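Local coordinates for protein alpha-ketoglutarate-dependent 2,4-dichlorophenoxyacetate dioxygenase (Bradyrhizobium diazoefficiens, PDB 5BKE) that probably acts as a 2-oxoglutarate-dependent, metal-binding dioxygenase of the TfdA family that degrades aryloxyalkanoate herbicides, at residues C[10-15]-C[39-44]; C[136-141]-C[271-276]; C[168-173]-C[191-196]. All blocks are in the same frame, centred on the assembly; numbering follows the deposited sequence. Where two conformers were deposited one is given.

Interaction 1: residues C[10-15]-C[39-44]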
loop_
_atom_site.group_PDB
_atom_site.type_symbol
_atom_site.label_atom_id
_atom_site.label_comp_id
_atom_site.label_asym_id
_atom_site.label_seq_id
_atom_site.Cartn_x
_atom_site.Cartn_y
_atom_site.Cartn_z
ATOM N N THR C 10 -10.309 -24.341 -9.665
ATOM C CA THR C 10 -9.701 -23.161 -9.040
ATOM C C THR C 10 -10.608 -22.494 -8.015
ATOM O O THR C 10 -10.117 -22.093 -6.970
ATOM C CB THR C 10 -9.175 -22.108 -10.041
ATOM O OG1 THR C 10 -10.218 -21.729 -10.948
ATOM C CG2 THR C 10 -7.960 -22.644 -10.806
ATOM N N HIS C 11 -11.915 -22.420 -8.282
ATOM C CA HIS C 11 -12.847 -21.672 -7.423
ATOM C C HIS C 11 -13.632 -22.480 -6.408
ATOM O O HIS C 11 -14.072 -21.925 -5.399
ATOM C CB HIS C 11 -13.848 -20.905 -8.279
ATOM C CG HIS C 11 -13.268 -19.717 -8.972
ATOM N ND1 HIS C 11 -12.871 -19.748 -10.290
ATOM C CD2 HIS C 11 -13.029 -18.461 -8.536
ATOM C CE1 HIS C 11 -12.420 -18.558 -10.640
ATOM N NE2 HIS C 11 -12.505 -17.759 -9.593
ATOM N N PHE C 12 -13.828 -23.769 -6.691
ATOM C CA PHE C 12 -14.775 -24.618 -5.945
ATOM C C PHE C 12 -14.554 -26.106 -6.250
ATOM O O PHE C 12 -13.604 -26.451 -6.982
ATOM C CB PHE C 12 -16.238 -24.156 -6.195
ATOM C CG PHE C 12 -16.814 -24.521 -7.555
ATOM C CD1 PHE C 12 -16.094 -24.347 -8.748
ATOM C CD2 PHE C 12 -18.125 -25.001 -7.641
ATOM C CE1 PHE C 12 -16.656 -24.678 -9.983
ATOM C CE2 PHE C 12 -18.696 -25.332 -8.865
ATOM C CZ PHE C 12 -17.962 -25.168 -10.040
ATOM N N VAL C 13 -15.421 -26.964 -5.691
ATOM C CA VAL C 13 -15.430 -28.444 -5.878
ATOM C C VAL C 13 -14.372 -29.144 -5.034
ATOM O O VAL C 13 -13.162 -28.925 -5.216
ATOM C CB VAL C 13 -15.340 -28.919 -7.369
ATOM C CG1 VAL C 13 -15.547 -30.426 -7.496
ATOM C CG2 VAL C 13 -16.336 -28.188 -8.253
ATOM N N GLY C 14 -14.838 -29.981 -4.108
ATOM C CA GLY C 14 -13.956 -30.830 -3.316
ATOM C C GLY C 14 -14.163 -32.317 -3.531
ATOM O O GLY C 14 -15.297 -32.794 -3.677
ATOM N N GLN C 15 -13.057 -33.056 -3.547
ATOM C CA GLN C 15 -13.092 -34.515 -3.590
ATOM C C GLN C 15 -12.919 -35.034 -2.178
ATOM O O GLN C 15 -11.965 -34.665 -1.483
ATOM C CB GLN C 15 -12.006 -35.076 -4.513
ATOM C CG GLN C 15 -12.027 -36.593 -4.653
ATOM C CD GLN C 15 -11.095 -37.093 -5.740
ATOM O OE1 GLN C 15 -11.306 -36.836 -6.930
ATOM N NE2 GLN C 15 -10.069 -37.826 -5.340
ATOM N N LYS C 39 -18.477 -24.408 1.879
ATOM C CA LYS C 39 -17.230 -23.949 1.255
ATOM C C LYS C 39 -17.132 -24.286 -0.253
ATOM O O LYS C 39 -17.075 -23.384 -1.092
ATOM C CB LYS C 39 -16.031 -24.495 2.040
ATOM C CG LYS C 39 -14.669 -23.997 1.551
ATOM C CD LYS C 39 -13.552 -24.455 2.476
ATOM C CE LYS C 39 -12.192 -24.006 1.951
ATOM N NZ LYS C 39 -11.162 -24.184 3.019
ATOM N N TYR C 40 -17.149 -25.582 -0.585
ATOM C CA TYR C 40 -16.850 -26.077 -1.936
ATOM C C TYR C 40 -18.032 -26.081 -2.912
ATOM O O TYR C 40 -17.830 -26.090 -4.130
ATOM C CB TYR C 40 -16.203 -27.461 -1.858
ATOM C CG TYR C 40 -14.884 -27.467 -1.105
ATOM C CD1 TYR C 40 -13.690 -27.076 -1.745
ATOM C CD2 TYR C 40 -14.822 -27.849 0.242
ATOM C CE1 TYR C 40 -12.472 -27.074 -1.068
ATOM C CE2 TYR C 40 -13.610 -27.855 0.930
ATOM C CZ TYR C 40 -12.438 -27.462 0.269
ATOM O OH TYR C 40 -11.233 -27.465 0.929
ATOM N N ALA C 41 -19.257 -26.068 -2.380
ATOM C CA ALA C 41 -20.508 -26.076 -3.178
ATOM C C ALA C 41 -20.846 -27.397 -3.890
ATOM O O ALA C 41 -22.037 -27.708 -4.105
ATOM C CB ALA C 41 -20.589 -24.885 -4.142
ATOM N N VAL C 42 -19.815 -28.155 -4.256
ATOM C CA VAL C 42 -19.949 -29.453 -4.921
ATOM C C VAL C 42 -18.933 -30.411 -4.292
ATOM O O VAL C 42 -17.757 -30.059 -4.097
ATOM C CB VAL C 42 -19.727 -29.378 -6.463
ATOM C CG1 VAL C 42 -19.938 -30.733 -7.125
ATOM C CG2 VAL C 42 -20.634 -28.365 -7.132
ATOM N N LEU C 43 -19.394 -31.616 -3.971
ATOM C CA LEU C 43 -18.544 -32.642 -3.399
ATOM C C LEU C 43 -18.614 -33.916 -4.226
ATOM O O LEU C 43 -19.687 -34.310 -4.682
ATOM C CB LEU C 43 -18.898 -32.904 -1.928
ATOM C CG LEU C 43 -18.663 -31.795 -0.892
ATOM C CD1 LEU C 43 -19.033 -32.310 0.496
ATOM C CD2 LEU C 43 -17.230 -31.237 -0.913
ATOM N N VAL C 44 -17.452 -34.544 -4.418
ATOM C CA VAL C 44 -17.291 -35.735 -5.254
ATOM C C VAL C 44 -16.808 -36.868 -4.356
ATOM O O VAL C 44 -15.801 -36.733 -3.668
ATOM C CB VAL C 44 -16.277 -35.480 -6.405
ATOM C CG1 VAL C 44 -16.012 -36.749 -7.222
ATOM C CG2 VAL C 44 -16.757 -34.352 -7.313
HETATM O O HOH W 1 -14.870 -22.860 -2.976
#
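Phe12 carries CG between its backbone N and carbonyl carbon (chi1 75°), and Val42 sets CG2 anti to its carbonyl carbon. The two side chains cross obliquely, and Phe12 CE2 lies 4.0 Å from Val42 CG2. They meet inside a beta-alpha-beta unit, strand 14-17, helix 27-40 and strand 42-45, at the place where the helix hands over to a strand lying parallel to the first. Ala41, with positive phi, makes that turn, and its CB sits at the edge of the Phe12 ring, close to the ring plane. Val13 CG2 covers one face of the same ring over its centre.

Tyr40 O, near the end of the helix, takes two backbone N-H groups: that of Val13 N at 3.0 Å, and that of Val42 N in a weak bond. Phe12 CB lies 3.2 Å from Tyr40 O. Beyond it the pairing becomes regular parallel sheet: Gly14 N donates to Val42 O at 2.9 Å, and Val44 N returns a bond to Gly14 O, also at 2.9 Å. The missing side chain of Gly14 matters, because a beta carbon there would press on Tyr40 CG and Leu43 CD2; instead the Tyr40 ring comes up obliquely to the glycine's backbone N. On the Val44 side of the sheet Val13 CG1 lies 4.1 Å from Val44 CG2, and Tyr245 of strand 244-247 packs on both valines. Strand 42-45 has strand 254-258 as its other neighbour, so it links the two N-terminal strands to the rest of the seven-stranded sheet of this cupin-clan fold. Where the two backbones part, one water donates to both His11 O and Lys39 O, 2.7 Å from His11 O.

Interaction 2: residues C[136-141]-C[271-276]. With OGA (N-oxalylglycine), chain O.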
loop_
_atom_site.group_PDB
_atom_site.type_symbol
_atom_site.label_atom_id
_atom_site.label_comp_id
_atom_site.label_asym_id
_atom_site.label_seq_id
_atom_site.Cartn_x
_atom_site.Cartn_y
_atom_site.Cartn_z
ATOM N N ASN C 136 -23.389 -44.465 -18.629
ATOM C CA ASN C 136 -23.428 -44.371 -20.072
ATOM C C ASN C 136 -22.022 -43.969 -20.561
ATOM O O ASN C 136 -21.540 -42.885 -20.219
ATOM C CB ASN C 136 -24.489 -43.351 -20.499
ATOM C CG ASN C 136 -24.745 -43.344 -22.000
ATOM O OD1 ASN C 136 -23.819 -43.404 -22.817
ATOM N ND2 ASN C 136 -26.015 -43.225 -22.372
ATOM N N PRO C 137 -21.358 -44.842 -21.358
ATOM C CA PRO C 137 -19.988 -44.554 -21.803
ATOM C C PRO C 137 -19.865 -43.597 -23.001
ATOM O O PRO C 137 -18.747 -43.239 -23.366
ATOM C CB PRO C 137 -19.451 -45.938 -22.159
ATOM C CG PRO C 137 -20.647 -46.680 -22.645
ATOM C CD PRO C 137 -21.816 -46.165 -21.843
ATOM N N THR C 138 -20.986 -43.190 -23.598
ATOM C CA THR C 138 -20.975 -42.277 -24.748
ATOM C C THR C 138 -21.595 -40.941 -24.361
ATOM O O THR C 138 -22.778 -40.676 -24.654
ATOM C CB THR C 138 -21.681 -42.876 -26.001
ATOM O OG1 THR C 138 -21.201 -44.204 -26.242
ATOM C CG2 THR C 138 -21.430 -42.021 -27.261
ATOM N N GLY C 139 -20.787 -40.112 -23.696
ATOM C CA GLY C 139 -21.199 -38.767 -23.283
ATOM C C GLY C 139 -21.831 -38.697 -21.905
ATOM O O GLY C 139 -21.561 -39.544 -21.036
ATOM N N GLY C 140 -22.664 -37.673 -21.705
ATOM C CA GLY C 140 -23.365 -37.459 -20.438
ATOM C C GLY C 140 -22.498 -37.074 -19.247
ATOM O O GLY C 140 -22.776 -37.492 -18.117
ATOM N N ASN C 141 -21.443 -36.292 -19.496
ATOM C CA ASN C 141 -20.710 -35.605 -18.424
ATOM C C ASN C 141 -21.681 -34.668 -17.700
ATOM O O ASN C 141 -22.593 -34.110 -18.323
ATOM C CB ASN C 141 -19.551 -34.760 -18.979
ATOM C CG ASN C 141 -18.376 -35.585 -19.492
ATOM O OD1 ASN C 141 -18.262 -36.795 -19.269
ATOM N ND2 ASN C 141 -17.476 -34.909 -20.182
ATOM N N GLN C 271 -28.759 -42.007 -26.505
ATOM C CA GLN C 271 -30.018 -42.418 -25.869
ATOM C C GLN C 271 -30.298 -43.942 -25.912
ATOM O O GLN C 271 -30.997 -44.474 -25.038
ATOM C CB GLN C 271 -31.187 -41.564 -26.403
ATOM C CG GLN C 271 -32.572 -41.788 -25.780
ATOM C CD GLN C 271 -32.592 -41.914 -24.255
ATOM O OE1 GLN C 271 -31.955 -41.139 -23.527
ATOM N NE2 GLN C 271 -33.347 -42.895 -23.766
ATOM N N SER C 272 -29.704 -44.642 -26.882
ATOM C CA SER C 272 -29.871 -46.100 -27.021
ATOM C C SER C 272 -29.198 -46.948 -25.920
ATOM O O SER C 272 -29.523 -48.133 -25.769
ATOM C CB SER C 272 -29.422 -46.568 -28.411
ATOM O OG SER C 272 -28.044 -46.312 -28.611
ATOM N N GLN C 273 -28.279 -46.347 -25.159
ATOM C CA GLN C 273 -27.576 -47.050 -24.070
ATOM C C GLN C 273 -28.071 -46.673 -22.663
ATOM O O GLN C 273 -28.404 -45.505 -22.428
ATOM C CB GLN C 273 -26.073 -46.836 -24.181
ATOM C CG GLN C 273 -25.437 -47.772 -25.187
ATOM C CD GLN C 273 -23.960 -47.533 -25.327
ATOM O OE1 GLN C 273 -23.163 -48.020 -24.520
ATOM N NE2 GLN C 273 -23.576 -46.785 -26.356
ATOM N N PRO C 274 -28.128 -47.656 -21.729
ATOM C CA PRO C 274 -28.692 -47.358 -20.405
ATOM C C PRO C 274 -27.866 -46.318 -19.632
ATOM O O PRO C 274 -26.638 -46.289 -19.740
ATOM C CB PRO C 274 -28.668 -48.716 -19.693
ATOM C CG PRO C 274 -27.605 -49.493 -20.381
ATOM C CD PRO C 274 -27.662 -49.055 -21.813
ATOM N N ARG C 275 -28.558 -45.451 -18.901
ATOM C CA ARG C 275 -27.927 -44.472 -18.034
ATOM C C ARG C 275 -28.755 -44.430 -16.768
ATOM O O ARG C 275 -29.776 -43.764 -16.732
ATOM C CB ARG C 275 -27.887 -43.092 -18.710
ATOM C CG ARG C 275 -27.060 -42.072 -17.941
ATOM C CD ARG C 275 -26.862 -40.794 -18.722
ATOM N NE ARG C 275 -25.884 -39.918 -18.069
ATOM C CZ ARG C 275 -26.187 -38.924 -17.230
ATOM N NH1 ARG C 275 -27.459 -38.648 -16.918
ATOM N NH2 ARG C 275 -25.208 -38.204 -16.696
ATOM N N ASP C 276 -28.330 -45.173 -15.751
ATOM C CA ASP C 276 -29.071 -45.268 -14.498
ATOM C C ASP C 276 -28.462 -44.336 -13.442
ATOM O O ASP C 276 -27.473 -44.676 -12.769
ATOM C CB ASP C 276 -29.165 -46.722 -14.014
ATOM C CG ASP C 276 -30.164 -46.910 -12.875
ATOM O OD1 ASP C 276 -30.695 -45.913 -12.333
ATOM O OD2 ASP C 276 -30.418 -48.077 -12.505
HETATM C C1 OGA O . -30.193 -33.835 -11.600
HETATM C C2 OGA O . -29.540 -33.583 -12.866
HETATM C C4 OGA O . -28.017 -34.467 -14.582
HETATM C C5 OGA O . -27.444 -35.828 -14.867
HETATM O O1 OGA O . -30.680 -32.848 -10.997
HETATM O O2 OGA O . -30.202 -35.004 -11.153
HETATM O "O2'" OGA O . -29.828 -32.555 -13.471
HETATM O O3 OGA O . -28.254 -36.779 -14.958
HETATM N N1 OGA O . -28.640 -34.469 -13.268
HETATM O O4 OGA O . -26.203 -35.949 -14.983
HETATM O O HOH W 2 -23.274 -40.620 -18.646
#
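Arg275 NH2 reaches across to the carbonyl of Gly140, 2.9 Å from Gly140 O, while it and NH1 grip the bound N-oxalylglycine. NH1 donates to O3 of the ligand at 2.8 Å, with an N-H...O angle of 168°, and NH2 donates just as straight to O4 at 3.0 Å. The ligand's C5 lies in the guanidinium plane, so the carboxylate meets the two nitrogens at the guanidinium edge. NH2 has two N-H groups, one for O4 and one for Gly140 O; the latter lies 29° out of the guanidinium plane, and that hydrogen bond is bent (135°). NE is taken up by a water 2.8 Å away, also in plane.

One shell out, Asn136 CB lies alongside the methylenes of the arginine, whose chain is extended from CG to NE, and comes within 3.8 Å of Arg275 CG. Gly140 must leave room here, since a beta carbon on it would clash with Arg275 NE. The 136-141 loop contains an Asx turn, Asn136 OD1 accepting Thr138 N at 2.9 Å, while Asn136 ND2 donates to Asp270 O. At the outer end Gln273 OE1 rests 3.4 Å from Pro137 CG. Asn90 OD1 takes Arg275 N, and Tyr269 makes a cation-pi contact with the arginine.

Thr142 and Arg279 add further hydrogen bonds to the ligand. A paired grip on both oxygens of one carboxylate matches a singly charged group to a flat cation, and 2-oxoglutarate, which N-oxalylglycine mimics, would probably place its distal carboxylate in the same way.

Interaction 3: residues C[168-173]-C[191-196]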
loop_
_atom_site.group_PDB
_atom_site.type_symbol
_atom_site.label_atom_id
_atom_site.label_comp_id
_atom_site.label_asym_id
_atom_site.label_seq_id
_atom_site.Cartn_x
_atom_site.Cartn_y
_atom_site.Cartn_z
ATOM N N GLU C 168 -39.175 -14.966 -12.733
ATOM C CA GLU C 168 -40.264 -15.944 -12.704
ATOM C C GLU C 168 -39.759 -17.297 -13.204
ATOM O O GLU C 168 -39.318 -17.419 -14.350
ATOM C CB GLU C 168 -41.456 -15.464 -13.542
ATOM C CG GLU C 168 -42.064 -14.169 -13.030
ATOM C CD GLU C 168 -43.430 -13.822 -13.612
ATOM O OE1 GLU C 168 -44.095 -14.696 -14.228
ATOM O OE2 GLU C 168 -43.845 -12.654 -13.426
ATOM N N HIS C 169 -39.803 -18.297 -12.328
ATOM C CA HIS C 169 -39.329 -19.638 -12.653
ATOM C C HIS C 169 -40.505 -20.598 -12.859
ATOM O O HIS C 169 -41.431 -20.646 -12.037
ATOM C CB HIS C 169 -38.475 -20.210 -11.532
ATOM C CG HIS C 169 -37.156 -19.529 -11.330
ATOM N ND1 HIS C 169 -35.954 -20.191 -11.470
ATOM C CD2 HIS C 169 -36.847 -18.268 -10.936
ATOM C CE1 HIS C 169 -34.964 -19.365 -11.184
ATOM N NE2 HIS C 169 -35.479 -18.194 -10.848
ATOM N N SER C 170 -40.438 -21.371 -13.941
ATOM C CA SER C 170 -41.402 -22.420 -14.243
ATOM C C SER C 170 -40.768 -23.496 -15.120
ATOM O O SER C 170 -39.982 -23.181 -16.028
ATOM C CB SER C 170 -42.610 -21.831 -14.976
ATOM O OG SER C 170 -43.499 -22.850 -15.393
ATOM N N LEU C 171 -41.144 -24.754 -14.872
ATOM C CA LEU C 171 -40.816 -25.863 -15.784
ATOM C C LEU C 171 -41.283 -25.617 -17.218
ATOM O O LEU C 171 -40.672 -26.118 -18.163
ATOM C CB LEU C 171 -41.352 -27.199 -15.268
ATOM C CG LEU C 171 -40.496 -27.884 -14.198
ATOM C CD1 LEU C 171 -41.313 -28.859 -13.364
ATOM C CD2 LEU C 171 -39.274 -28.574 -14.795
ATOM N N MET C 172 -42.333 -24.815 -17.377
ATOM C CA MET C 172 -42.838 -24.434 -18.700
ATOM C C MET C 172 -41.866 -23.543 -19.489
ATOM O O MET C 172 -41.878 -23.552 -20.725
ATOM C CB MET C 172 -44.208 -23.756 -18.586
ATOM C CG MET C 172 -45.303 -24.614 -17.957
ATOM S SD MET C 172 -46.972 -23.913 -18.108
ATOM C CE MET C 172 -46.973 -22.617 -16.867
ATOM N N TYR C 173 -41.036 -22.769 -18.784
ATOM C CA TYR C 173 -40.029 -21.920 -19.443
ATOM C C TYR C 173 -38.832 -22.724 -19.969
ATOM O O TYR C 173 -38.410 -22.535 -21.117
ATOM C CB TYR C 173 -39.545 -20.802 -18.526
ATOM C CG TYR C 173 -40.502 -19.644 -18.317
ATOM C CD1 TYR C 173 -41.057 -18.953 -19.404
ATOM C CD2 TYR C 173 -40.816 -19.198 -17.019
ATOM C CE1 TYR C 173 -41.916 -17.877 -19.208
ATOM C CE2 TYR C 173 -41.675 -18.122 -16.812
ATOM C CZ TYR C 173 -42.221 -17.461 -17.908
ATOM O OH TYR C 173 -43.072 -16.391 -17.716
ATOM N N PHE C 191 -47.493 -26.278 -12.760
ATOM C CA PHE C 191 -46.244 -25.584 -13.124
ATOM C C PHE C 191 -46.396 -24.059 -13.153
ATOM O O PHE C 191 -45.675 -23.369 -13.878
ATOM C CB PHE C 191 -45.687 -26.081 -14.472
ATOM C CG PHE C 191 -45.512 -27.575 -14.573
ATOM C CD1 PHE C 191 -45.094 -28.345 -13.474
ATOM C CD2 PHE C 191 -45.726 -28.213 -15.797
ATOM C CE1 PHE C 191 -44.937 -29.726 -13.593
ATOM C CE2 PHE C 191 -45.558 -29.591 -15.925
ATOM C CZ PHE C 191 -45.160 -30.347 -14.823
ATOM N N LYS C 192 -47.331 -23.544 -12.357
ATOM C CA LYS C 192 -47.571 -22.107 -12.228
ATOM C C LYS C 192 -46.275 -21.415 -11.756
ATOM O O LYS C 192 -45.691 -21.850 -10.759
ATOM C CB LYS C 192 -48.718 -21.886 -11.235
ATOM C CG LYS C 192 -49.178 -20.453 -11.043
ATOM C CD LYS C 192 -50.087 -20.385 -9.819
ATOM C CE LYS C 192 -49.973 -19.051 -9.095
ATOM N NZ LYS C 192 -50.688 -17.953 -9.804
ATOM N N PRO C 193 -45.820 -20.366 -12.483
ATOM C CA PRO C 193 -44.566 -19.642 -12.204
ATOM C C PRO C 193 -44.424 -19.115 -10.770
ATOM O O PRO C 193 -45.401 -18.619 -10.203
ATOM C CB PRO C 193 -44.609 -18.479 -13.189
ATOM C CG PRO C 193 -45.372 -19.024 -14.340
ATOM C CD PRO C 193 -46.450 -19.867 -13.718
ATOM N N VAL C 194 -43.222 -19.265 -10.203
ATOM C CA VAL C 194 -42.876 -18.719 -8.888
ATOM C C VAL C 194 -41.799 -17.630 -8.997
ATOM O O VAL C 194 -41.045 -17.571 -9.983
ATOM C CB VAL C 194 -42.441 -19.806 -7.862
ATOM C CG1 VAL C 194 -43.491 -20.904 -7.735
ATOM C CG2 VAL C 194 -41.071 -20.382 -8.199
ATOM N N LEU C 195 -41.754 -16.768 -7.986
ATOM C CA LEU C 195 -40.799 -15.661 -7.937
ATOM C C LEU C 195 -39.553 -16.076 -7.174
ATOM O O LEU C 195 -39.647 -16.778 -6.165
ATOM C CB LEU C 195 -41.425 -14.406 -7.301
ATOM C CG LEU C 195 -42.679 -13.769 -7.945
ATOM C CD1 LEU C 195 -43.129 -12.541 -7.158
ATOM C CD2 LEU C 195 -42.491 -13.422 -9.417
ATOM N N GLN C 196 -38.389 -15.674 -7.690
ATOM C CA GLN C 196 -37.100 -15.866 -7.021
ATOM C C GLN C 196 -36.231 -14.656 -7.290
ATOM O O GLN C 196 -36.260 -14.099 -8.391
ATOM C CB GLN C 196 -36.348 -17.122 -7.514
ATOM C CG GLN C 196 -37.119 -18.445 -7.503
ATOM C CD GLN C 196 -37.178 -19.141 -6.144
ATOM O OE1 GLN C 196 -36.650 -18.656 -5.144
ATOM N NE2 GLN C 196 -37.821 -20.298 -6.114
#
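Ser170 and Phe191 are joined by a side-chain hydrogen bond at the N-cap of helix 171-176, just beyond the antiparallel pairing of strands 166-169 and 194-201 in a four-stranded sheet.

The backbone bonds come first. His169 and Val194 form a hydrogen-bonded antiparallel pair, with His169 N 2.8 Å from Val194 O and Val194 N returning a bond to His169 O.

Among the side-chain bonds, Ser170 OG makes two. Anti to the backbone N (chi1 174°), it donates to Phe191 O at 2.7 Å, in the plane of that carbonyl, and accepts Met172 N at 3.0 Å as the helix cap. An alanine here would probably leave Phe191 O without this donor and Met172 N without its cap, loosening the link between the helix start and the chain leading into strand 194-201.

Apolar packing lies beside these bonds. Leu171 CB lies over one face of the Phe191 ring, offset toward the rim, while Leu171 CD1 is 3.7 Å from Phe191 CE1. Met172 CG lies 3.8 Å from Phe191 CB, and Met172 CE is 4.2 Å from Pro193 CD.

At the other end the contact is CH-pi. Gln196 CG sits over the His169 ring, 3.9 Å from its centroid, the amide and ring planes nearly perpendicular. The polar ends are fixed by others: Ser119 OG bonds His169 ND1, and Gln196 OE1 and NE2 pair with Thr288 OG1 and Ser119 O. On the opposite sheet face Glu168 and Leu195 run side by side, Glu168 CG 3.7 Å from Leu195 CD2.

How the interactions relate
The three contacts approach one metal site from different parts of the fold without touching each other. Interaction 2 reaches the ligand itself; its Arg275 side chain is about 10 Å from the manganese ion. Interactions 1 and 3, on opposite sides of the chain's centre and with their own centres about 28 Å apart, do not reach the ligand: the side chains of Val42 and Leu171 are about 11 and 10 Å from it. Val42 comes to about 7 Å from the side chain of metal-binding His264, while Leu171 lies about 9 Å from the manganese. Along the chain interaction 1 closes first; interaction 3 is then nested in the loop closed by interaction 2, their nearest atoms about 16 Å apart.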